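PDB 1XKL: salicylic acid-binding protein 2 from Nicotiana tabacum, which hydrolyses methyl salicylate to salicylic acid and methanol, releasing the active defence hormone needed for systemic acquired resistance. Local coordinates for residues H158-L163 / E209-I213. Residue numbers count along the deposited sequence, not the author numbering.
Sequences HKLYQL and EDKGI. With STH (2-amino-4H-1,3-benzoxathiin-4-ol), chain E.
A single water does most of the polar joining between residues 158-163 and 209-213: it donates to K159 O (2.7 Å) and Q162 OE1 (2.5 Å) and accepts from K211 N (2.7 Å). The other end of the Q162 amide adds a weak hydrogen bond, NE2 to E209 O at 2.7 Å, reached with chi1 p and chi2 m. K159, in a wider pi-type turn at 158-160, faces K211, CA to CA 4.8 Å. In this alpha/beta hydrolase the water thus ties the cap, through residues following on from helix 153-160, to the loop after strand 202-207, which carries D210, the charge-relay acid. D210 OD1 closes an Asx turn on G212 N (2.7 Å) and also accepts from I213 N (3.0 Å), while OD2 is left to bond H238. G212 N lies 2.9 Å from K159 O, but at a poor angle for bonding. L160, m,t, sets CD2 3.7 Å from G212 CA, where a CB would clash, and 3.8 Å from C3 of the ligand STH. The aliphatic K211 chain runs alongside the turn, CD 3.4 Å from H158 O, and L163 CD1 packs 3.5 Å from E209 CB.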
loop_
_atom_site.group_PDB
_atom_site.type_symbol
_atom_site.label_atom_id
_atom_site.label_comp_id
_atom_site.label_asym_id
_atom_site.label_seq_id
_atom_site.Cartn_x
_atom_site.Cartn_y
_atom_site.Cartn_z
ATOM N N HIS A 158 1.718 29.269 3.184
ATOM C CA HIS A 158 1.092 30.567 2.973
ATOM C C HIS A 158 0.517 31.261 4.202
ATOM O O HIS A 158 0.254 32.464 4.169
ATOM C CB HIS A 158 -0.009 30.436 1.914
ATOM C CG HIS A 158 0.503 30.138 0.540
ATOM N ND1 HIS A 158 0.507 28.866 -0.003
ATOM C CD2 HIS A 158 1.024 30.949 -0.410
ATOM C CE1 HIS A 158 1.007 28.913 -1.224
ATOM N NE2 HIS A 158 1.329 30.167 -1.496
ATOM N N LYS A 159 0.316 30.522 5.284
ATOM C CA LYS A 159 -0.252 31.127 6.478
ATOM C C LYS A 159 0.653 31.078 7.699
ATOM O O LYS A 159 0.482 31.861 8.636
ATOM C CB LYS A 159 -1.588 30.461 6.808
ATOM C CG LYS A 159 -2.625 30.564 5.699
ATOM C CD LYS A 159 -3.014 32.007 5.422
ATOM C CE LYS A 159 -4.212 32.085 4.486
ATOM N NZ LYS A 159 -4.637 33.488 4.233
ATOM N N LEU A 160 1.627 30.178 7.691
ATOM C CA LEU A 160 2.503 30.063 8.841
ATOM C C LEU A 160 3.984 30.351 8.581
ATOM O O LEU A 160 4.648 30.994 9.396
ATOM C CB LEU A 160 2.347 28.666 9.461
ATOM C CG LEU A 160 0.964 28.222 9.972
ATOM C CD1 LEU A 160 1.128 26.994 10.875
ATOM C CD2 LEU A 160 0.306 29.335 10.743
ATOM N N TYR A 161 4.488 29.897 7.438
ATOM C CA TYR A 161 5.897 30.064 7.092
ATOM C C TYR A 161 6.164 30.988 5.895
ATOM O O TYR A 161 7.222 30.894 5.275
ATOM C CB TYR A 161 6.507 28.685 6.783
ATOM C CG TYR A 161 6.513 27.690 7.935
ATOM C CD1 TYR A 161 5.322 27.215 8.490
ATOM C CD2 TYR A 161 7.714 27.242 8.483
ATOM C CE1 TYR A 161 5.328 26.321 9.569
ATOM C CE2 TYR A 161 7.731 26.349 9.561
ATOM C CZ TYR A 161 6.538 25.897 10.100
ATOM O OH TYR A 161 6.554 25.054 11.188
ATOM N N GLN A 162 5.238 31.892 5.579
ATOM C CA GLN A 162 5.429 32.748 4.411
ATOM C C GLN A 162 6.729 33.570 4.425
ATOM O O GLN A 162 7.197 34.006 3.375
ATOM C CB GLN A 162 4.192 33.655 4.186
ATOM C CG GLN A 162 4.147 35.002 4.912
ATOM C CD GLN A 162 3.678 34.910 6.346
ATOM O OE1 GLN A 162 3.310 33.840 6.829
ATOM N NE2 GLN A 162 3.698 36.038 7.042
ATOM N N LEU A 163 7.317 33.756 5.603
ATOM C CA LEU A 163 8.557 34.513 5.727
ATOM C C LEU A 163 9.730 33.643 6.179
ATOM O O LEU A 163 10.813 34.154 6.456
ATOM C CB LEU A 163 8.390 35.675 6.720
ATOM C CG LEU A 163 7.415 36.796 6.359
ATOM C CD1 LEU A 163 7.324 37.814 7.501
ATOM C CD2 LEU A 163 7.885 37.464 5.087
ATOM N N GLU A 209 3.766 40.182 11.337
ATOM C CA GLU A 209 3.485 39.601 10.029
ATOM C C GLU A 209 2.804 38.243 10.080
ATOM O O GLU A 209 2.701 37.555 9.068
ATOM C CB GLU A 209 4.778 39.499 9.227
ATOM C CG GLU A 209 5.460 40.837 9.032
ATOM C CD GLU A 209 4.553 41.841 8.354
ATOM O OE1 GLU A 209 4.045 41.531 7.256
ATOM O OE2 GLU A 209 4.345 42.939 8.918
ATOM N N ASP A 210 2.325 37.869 11.256
ATOM C CA ASP A 210 1.656 36.593 11.432
ATOM C C ASP A 210 0.398 36.492 10.578
ATOM O O ASP A 210 -0.468 37.365 10.640
ATOM C CB ASP A 210 1.269 36.414 12.897
ATOM C CG ASP A 210 1.016 34.970 13.261
ATOM O OD1 ASP A 210 0.429 34.233 12.440
ATOM O OD2 ASP A 210 1.400 34.576 14.383
ATOM N N LYS A 211 0.293 35.426 9.788
ATOM C CA LYS A 211 -0.885 35.204 8.955
ATOM C C LYS A 211 -1.750 34.061 9.488
ATOM O O LYS A 211 -2.851 33.838 8.993
ATOM C CB LYS A 211 -0.497 34.870 7.512
ATOM C CG LYS A 211 -0.121 36.049 6.631
ATOM C CD LYS A 211 -0.325 35.644 5.180
ATOM C CE LYS A 211 -0.039 36.784 4.227
ATOM N NZ LYS A 211 1.420 37.122 4.202
ATOM N N GLY A 212 -1.252 33.322 10.475
ATOM C CA GLY A 212 -2.034 32.221 11.019
ATOM C C GLY A 212 -2.994 32.766 12.053
ATOM O O GLY A 212 -4.209 32.542 12.015
ATOM N N ILE A 213 -2.403 33.483 12.996
ATOM C CA ILE A 213 -3.106 34.159 14.070
ATOM C C ILE A 213 -2.665 35.595 13.806
ATOM O O ILE A 213 -1.655 36.056 14.333
ATOM C CB ILE A 213 -2.604 33.714 15.452
ATOM C CG1 ILE A 213 -2.792 32.201 15.618
ATOM C CG2 ILE A 213 -3.343 34.471 16.535
ATOM C CD1 ILE A 213 -2.494 31.697 17.027
HETATM C C8 STH E . -2.739 26.608 16.680
HETATM O O8 STH E . -3.725 26.149 17.497
HETATM C C1 STH E . -3.033 27.475 15.503
HETATM C C2 STH E . -1.919 27.941 14.640
HETATM C C3 STH E . -2.204 28.768 13.516
HETATM C C4 STH E . -3.553 29.126 13.205
HETATM C C5 STH E . -4.632 28.675 14.026
HETATM C C6 STH E . -4.380 27.855 15.145
HETATM C C7 STH E . -0.256 27.095 16.208
HETATM O O2 STH E . -0.569 27.612 14.925
HETATM N N7 STH E . 0.891 26.324 16.084
HETATM S S7 STH E . -1.409 26.268 16.976
HETATM O O HOH W 1 2.305 33.746 9.074
#